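Local coordinates for uncharacterized protein (Pyrococcus abyssi, PDB 5IFF), which is the restriction DNA glycosylase R.PabI, which probably excises adenine bases from its recognition sequence and binds double-stranded DNA as a tetramer, at residues L85-N88 and D89-L93; D208-K211 and F212-I216. The protein carries 2 engineered substitutions. One frame throughout, in Å; residues are numbered along the deposited sequence.

Interaction 1: residues L85-N88 and D89-L93; sequences LTYN and DIYEL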
loop_
_atom_site.group_PDB
_atom_site.type_symbol
_atom_site.label_atom_id
_atom_site.label_comp_id
_atom_site.label_asym_id
_atom_site.label_seq_id
_atom_site.Cartn_x
_atom_site.Cartn_y
_atom_site.Cartn_z
ATOM N N LEU A 85 37.509 5.158 -12.270
ATOM C CA LEU A 85 37.124 4.354 -13.404
ATOM C C LEU A 85 37.632 5.122 -14.653
ATOM O O LEU A 85 37.212 6.257 -14.924
ATOM C CB LEU A 85 35.640 4.131 -13.380
ATOM C CG LEU A 85 34.994 2.996 -14.180
ATOM C CD1 LEU A 85 35.144 3.280 -15.628
ATOM C CD2 LEU A 85 35.494 1.602 -13.897
ATOM N N THR A 86 38.600 4.539 -15.338
ATOM C CA THR A 86 39.364 5.268 -16.335
ATOM C C THR A 86 38.637 5.247 -17.676
ATOM O O THR A 86 37.671 4.496 -17.852
ATOM C CB THR A 86 40.767 4.664 -16.570
ATOM O OG1 THR A 86 40.599 3.318 -17.009
ATOM C CG2 THR A 86 41.622 4.689 -15.290
ATOM N N TYR A 87 39.121 6.050 -18.610
ATOM C CA TYR A 87 38.531 5.990 -19.953
ATOM C C TYR A 87 38.702 4.601 -20.494
ATOM O O TYR A 87 37.776 4.042 -21.054
ATOM C CB TYR A 87 39.217 6.991 -20.913
ATOM C CG TYR A 87 38.770 8.383 -20.653
ATOM C CD1 TYR A 87 37.612 8.887 -21.257
ATOM C CD2 TYR A 87 39.478 9.200 -19.779
ATOM C CE1 TYR A 87 37.179 10.181 -21.014
ATOM C CE2 TYR A 87 39.057 10.495 -19.529
ATOM C CZ TYR A 87 37.905 10.979 -20.146
ATOM O OH TYR A 87 37.491 12.273 -19.898
ATOM N N ASN A 88 39.909 4.044 -20.279
ATOM C CA ASN A 88 40.178 2.728 -20.797
ATOM C C ASN A 88 39.207 1.688 -20.194
ATOM O O ASN A 88 38.793 0.761 -20.883
ATOM C CB ASN A 88 41.607 2.325 -20.527
ATOM C CG ASN A 88 41.955 1.000 -21.153
ATOM O OD1 ASN A 88 42.216 0.919 -22.333
ATOM N ND2 ASN A 88 41.988 -0.035 -20.362
ATOM N N ASP A 89 38.917 1.831 -18.893
ATOM C CA ASP A 89 37.949 0.951 -18.251
ATOM C C ASP A 89 36.609 1.027 -19.016
ATOM O O ASP A 89 35.928 0.001 -19.245
ATOM C CB ASP A 89 37.710 1.349 -16.797
ATOM C CG ASP A 89 38.884 1.001 -15.874
ATOM O OD1 ASP A 89 39.707 0.120 -16.183
ATOM O OD2 ASP A 89 38.967 1.640 -14.808
ATOM N N ILE A 90 36.198 2.261 -19.358
ATOM C CA ILE A 90 34.884 2.452 -19.995
ATOM C C ILE A 90 34.918 1.858 -21.409
ATOM O O ILE A 90 33.962 1.176 -21.824
ATOM C CB ILE A 90 34.456 3.951 -20.018
ATOM C CG1 ILE A 90 34.098 4.381 -18.590
ATOM C CG2 ILE A 90 33.162 4.166 -20.808
ATOM C CD1 ILE A 90 34.006 5.893 -18.459
ATOM N N TYR A 91 36.025 2.067 -22.130
ATOM C CA TYR A 91 36.120 1.497 -23.485
ATOM C C TYR A 91 36.027 -0.027 -23.465
ATOM O O TYR A 91 35.453 -0.644 -24.376
ATOM C CB TYR A 91 37.430 1.892 -24.177
ATOM C CG TYR A 91 37.683 3.363 -24.270
ATOM C CD1 TYR A 91 36.625 4.292 -24.331
ATOM C CD2 TYR A 91 39.000 3.838 -24.305
ATOM C CE1 TYR A 91 36.927 5.694 -24.442
ATOM C CE2 TYR A 91 39.287 5.168 -24.401
ATOM C CZ TYR A 91 38.249 6.091 -24.456
ATOM O OH TYR A 91 38.626 7.417 -24.526
ATOM N N GLU A 92 36.666 -0.643 -22.451
ATOM C CA GLU A 92 36.583 -2.099 -22.278
ATOM C C GLU A 92 35.142 -2.567 -21.987
ATOM O O GLU A 92 34.698 -3.596 -22.448
ATOM C CB GLU A 92 37.494 -2.562 -21.129
ATOM C CG GLU A 92 38.984 -2.504 -21.454
ATOM C CD GLU A 92 39.396 -3.491 -22.538
ATOM O OE1 GLU A 92 39.178 -4.709 -22.363
ATOM O OE2 GLU A 92 39.938 -3.046 -23.568
ATOM N N LEU A 93 34.420 -1.802 -21.217
ATOM C CA LEU A 93 33.039 -2.171 -20.967
ATOM C C LEU A 93 32.169 -2.002 -22.233
ATOM O O LEU A 93 31.269 -2.809 -22.490
ATOM C CB LEU A 93 32.475 -1.339 -19.830
ATOM C CG LEU A 93 33.015 -1.752 -18.468
ATOM C CD1 LEU A 93 32.803 -0.631 -17.469
ATOM C CD2 LEU A 93 32.307 -3.040 -18.079
#

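Interaction 2: residues D208-K211 and F212-I216; sequences DIVK and FLRSI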
loop_
_atom_site.group_PDB
_atom_site.type_symbol
_atom_site.label_atom_id
_atom_site.label_comp_id
_atom_site.label_asym_id
_atom_site.label_seq_id
_atom_site.Cartn_x
_atom_site.Cartn_y
_atom_site.Cartn_z
ATOM N N ASP A 208 20.517 0.587 -22.116
ATOM C CA ASP A 208 20.541 1.661 -21.126
ATOM C C ASP A 208 21.956 1.930 -20.657
ATOM O O ASP A 208 22.353 3.090 -20.545
ATOM C CB ASP A 208 19.690 1.363 -19.897
ATOM C CG ASP A 208 18.203 1.454 -20.158
ATOM O OD1 ASP A 208 17.793 2.050 -21.193
ATOM O OD2 ASP A 208 17.455 0.969 -19.273
ATOM N N ILE A 209 22.679 0.854 -20.317
ATOM C CA ILE A 209 24.042 0.998 -19.816
ATOM C C ILE A 209 24.957 1.607 -20.891
ATOM O O ILE A 209 25.766 2.471 -20.578
ATOM C CB ILE A 209 24.657 -0.356 -19.372
ATOM C CG1 ILE A 209 23.859 -0.940 -18.193
ATOM C CG2 ILE A 209 26.173 -0.183 -18.976
ATOM C CD1 ILE A 209 23.797 0.046 -16.956
ATOM N N VAL A 210 24.849 1.139 -22.138
ATOM C CA VAL A 210 25.740 1.680 -23.196
ATOM C C VAL A 210 25.550 3.188 -23.443
ATOM O O VAL A 210 26.521 3.935 -23.541
ATOM C CB VAL A 210 25.542 0.862 -24.486
ATOM C CG1 VAL A 210 26.192 1.525 -25.685
ATOM C CG2 VAL A 210 26.073 -0.521 -24.281
ATOM N N LYS A 211 24.293 3.631 -23.532
ATOM C CA LYS A 211 23.956 5.033 -23.665
ATOM C C LYS A 211 24.483 5.878 -22.476
ATOM O O LYS A 211 25.007 6.999 -22.662
ATOM C CB LYS A 211 22.434 5.162 -23.813
ATOM C CG LYS A 211 21.928 6.565 -23.950
ATOM C CD LYS A 211 20.488 6.618 -24.446
ATOM C CE LYS A 211 20.027 8.064 -24.666
ATOM N NZ LYS A 211 21.050 8.881 -25.386
ATOM N N PHE A 212 24.321 5.346 -21.287
ATOM C CA PHE A 212 24.854 5.990 -20.075
ATOM C C PHE A 212 26.385 6.140 -20.136
ATOM O O PHE A 212 26.926 7.230 -19.914
ATOM C CB PHE A 212 24.478 5.181 -18.839
ATOM C CG PHE A 212 25.206 5.624 -17.593
ATOM C CD1 PHE A 212 25.061 6.926 -17.115
ATOM C CD2 PHE A 212 26.055 4.749 -16.941
ATOM C CE1 PHE A 212 25.744 7.331 -15.970
ATOM C CE2 PHE A 212 26.745 5.144 -15.791
ATOM C CZ PHE A 212 26.585 6.424 -15.312
ATOM N N LEU A 213 27.078 5.039 -20.412
ATOM C CA LEU A 213 28.537 5.099 -20.512
ATOM C C LEU A 213 28.976 6.030 -21.625
ATOM O O LEU A 213 29.849 6.856 -21.429
ATOM C CB LEU A 213 29.141 3.709 -20.743
ATOM C CG LEU A 213 28.932 2.739 -19.569
ATOM C CD1 LEU A 213 29.412 1.348 -19.946
ATOM C CD2 LEU A 213 29.681 3.274 -18.287
ATOM N N ARG A 214 28.354 5.929 -22.805
ATOM C CA ARG A 214 28.677 6.869 -23.861
ATOM C C ARG A 214 28.510 8.311 -23.404
ATOM O O ARG A 214 29.278 9.173 -23.815
ATOM C CB ARG A 214 27.830 6.628 -25.145
ATOM C CG ARG A 214 28.275 5.377 -25.873
ATOM C CD ARG A 214 27.309 5.045 -26.999
ATOM N NE ARG A 214 27.621 3.812 -27.719
ATOM C CZ ARG A 214 26.755 3.199 -28.536
ATOM N NH1 ARG A 214 25.499 3.669 -28.699
ATOM N NH2 ARG A 214 27.137 2.104 -29.170
ATOM N N SER A 215 27.536 8.573 -22.538
ATOM C CA SER A 215 27.238 9.951 -22.157
ATOM C C SER A 215 28.255 10.464 -21.147
ATOM O O SER A 215 28.491 11.668 -21.079
ATOM C CB SER A 215 25.836 10.065 -21.550
ATOM O OG SER A 215 25.801 9.552 -20.223
ATOM N N ILE A 216 28.829 9.571 -20.342
ATOM C CA ILE A 216 29.810 10.092 -19.383
ATOM C C ILE A 216 31.204 10.317 -20.037
ATOM O O ILE A 216 31.955 11.135 -19.574
ATOM C CB ILE A 216 29.959 9.206 -18.151
ATOM C CG1 ILE A 216 30.618 7.898 -18.498
ATOM C CG2 ILE A 216 28.609 8.973 -17.437
ATOM C CD1 ILE A 216 30.768 6.983 -17.234
#

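Interaction 1: residues L85-N88 and D89-L93
T86 and D89 exchange two hydrogen bonds at the start of helix 87-99. The backbone N of D89 donates to T86 OG1 at 2.9 Å. In return the backbone N of T86 donates to D89 OD2 at 3.0 Å. This second bond is almost straight, at 172°, but comes from above the carboxylate plane rather than within it. With OG1 between its backbone N and carbonyl carbon (chi1 60°), T86 turns its hydroxyl over the first turn, where amides lack a preceding carbonyl. This reciprocal pair is a capping box with T86 as N-cap: threonine suits the place as a short acceptor, and the acid at D89 probably also gains from the positive end of the helix dipole. K192 of helix 188-201 lies near D89 OD1 as a long, weak ion pair.

Regular helical bonds follow at once, I90 N to T86 O, Y91 N to Y87 O at 2.9 Å, and E92 N to N88 O.

Apolar and ring contacts lie on two sides. L85, just ahead of the cap, lays CD1 against I90 CG1 at 3.3 Å, tighter than usual for two carbons, and also against D89 CB at 3.4 Å; both leucine and isoleucine are buried, L85 reaching V188 and I90 reaching L213. On the exposed side the ring of Y91 has Y87 O 3.3 Å above one face, offset toward the rim, while Y91 CZ comes within 3.8 Å of Y87 CB. Y87 turns its own ring to H80 of helix 72-81, which it meets edge-to-face.

Interaction 2: residues D208-K211 and F212-I216
V210 and R214, one turn apart on helix 203-216, run next to each other on the same flank. The methyl CG1 of V210 sits over the centre of the R214 guanidinium, 3.3 Å above its plane and 3.4 Å from R214 CZ. CG1 gets there because chi1 is 168°, which sets it opposite the backbone N and leans it along the helix toward R214, whose chain runs extended from CG to NE. An arginine suits this exposed place, since its flat face can rest on a hydrocarbon.

F212 sends its ring away to S73, V76 and R77 of helix 72-81, a buried position that suits a large, flat hydrocarbon; its CB stays 3.4 Å from D208 O, which accepts from F212 N. F212 O takes two donors, I216 N and S215 OG, the latter 2.6 Å from F212 O.

L213 CD1 meets I209 CG2 at 3.7 Å, and the L213 side chain as a whole also packs on I90 and L94 of helix 87-99. Cutting it back to an alanine is likely to open a gap toward that helix and leave I209 CG2 without its neighbour.

This last helix lies in the R.Pab1 family region, with the I209 side chain about 8 Å from that of the adenine-binding V158. Buried I209, F212 and L213 make the helix depend on shape fit, whereas dispersion over V210 probably leaves the R214 N-H groups available to polar partners or water.

Overall arrangement
From the N terminus, interaction 1 comes first, where the chain leaves helix 72-81 and turns into helix 87-99; interaction 2 follows much later, in the last helix, 203-216. Each is local and encloses no long loop, and the two stand in series, neither nested nor crossing. Their centres are 12 Å apart, and they meet in space: I90 CD1 packs on I216 CD1 at 3.6 Å, and L93 CB lies 4.1 Å from L213 CD1. The C-terminal helix is thereby laid against helix 87-99, with helices 72-81 and 188-201 touching both interactions, so that four helices gather on one side of the chain.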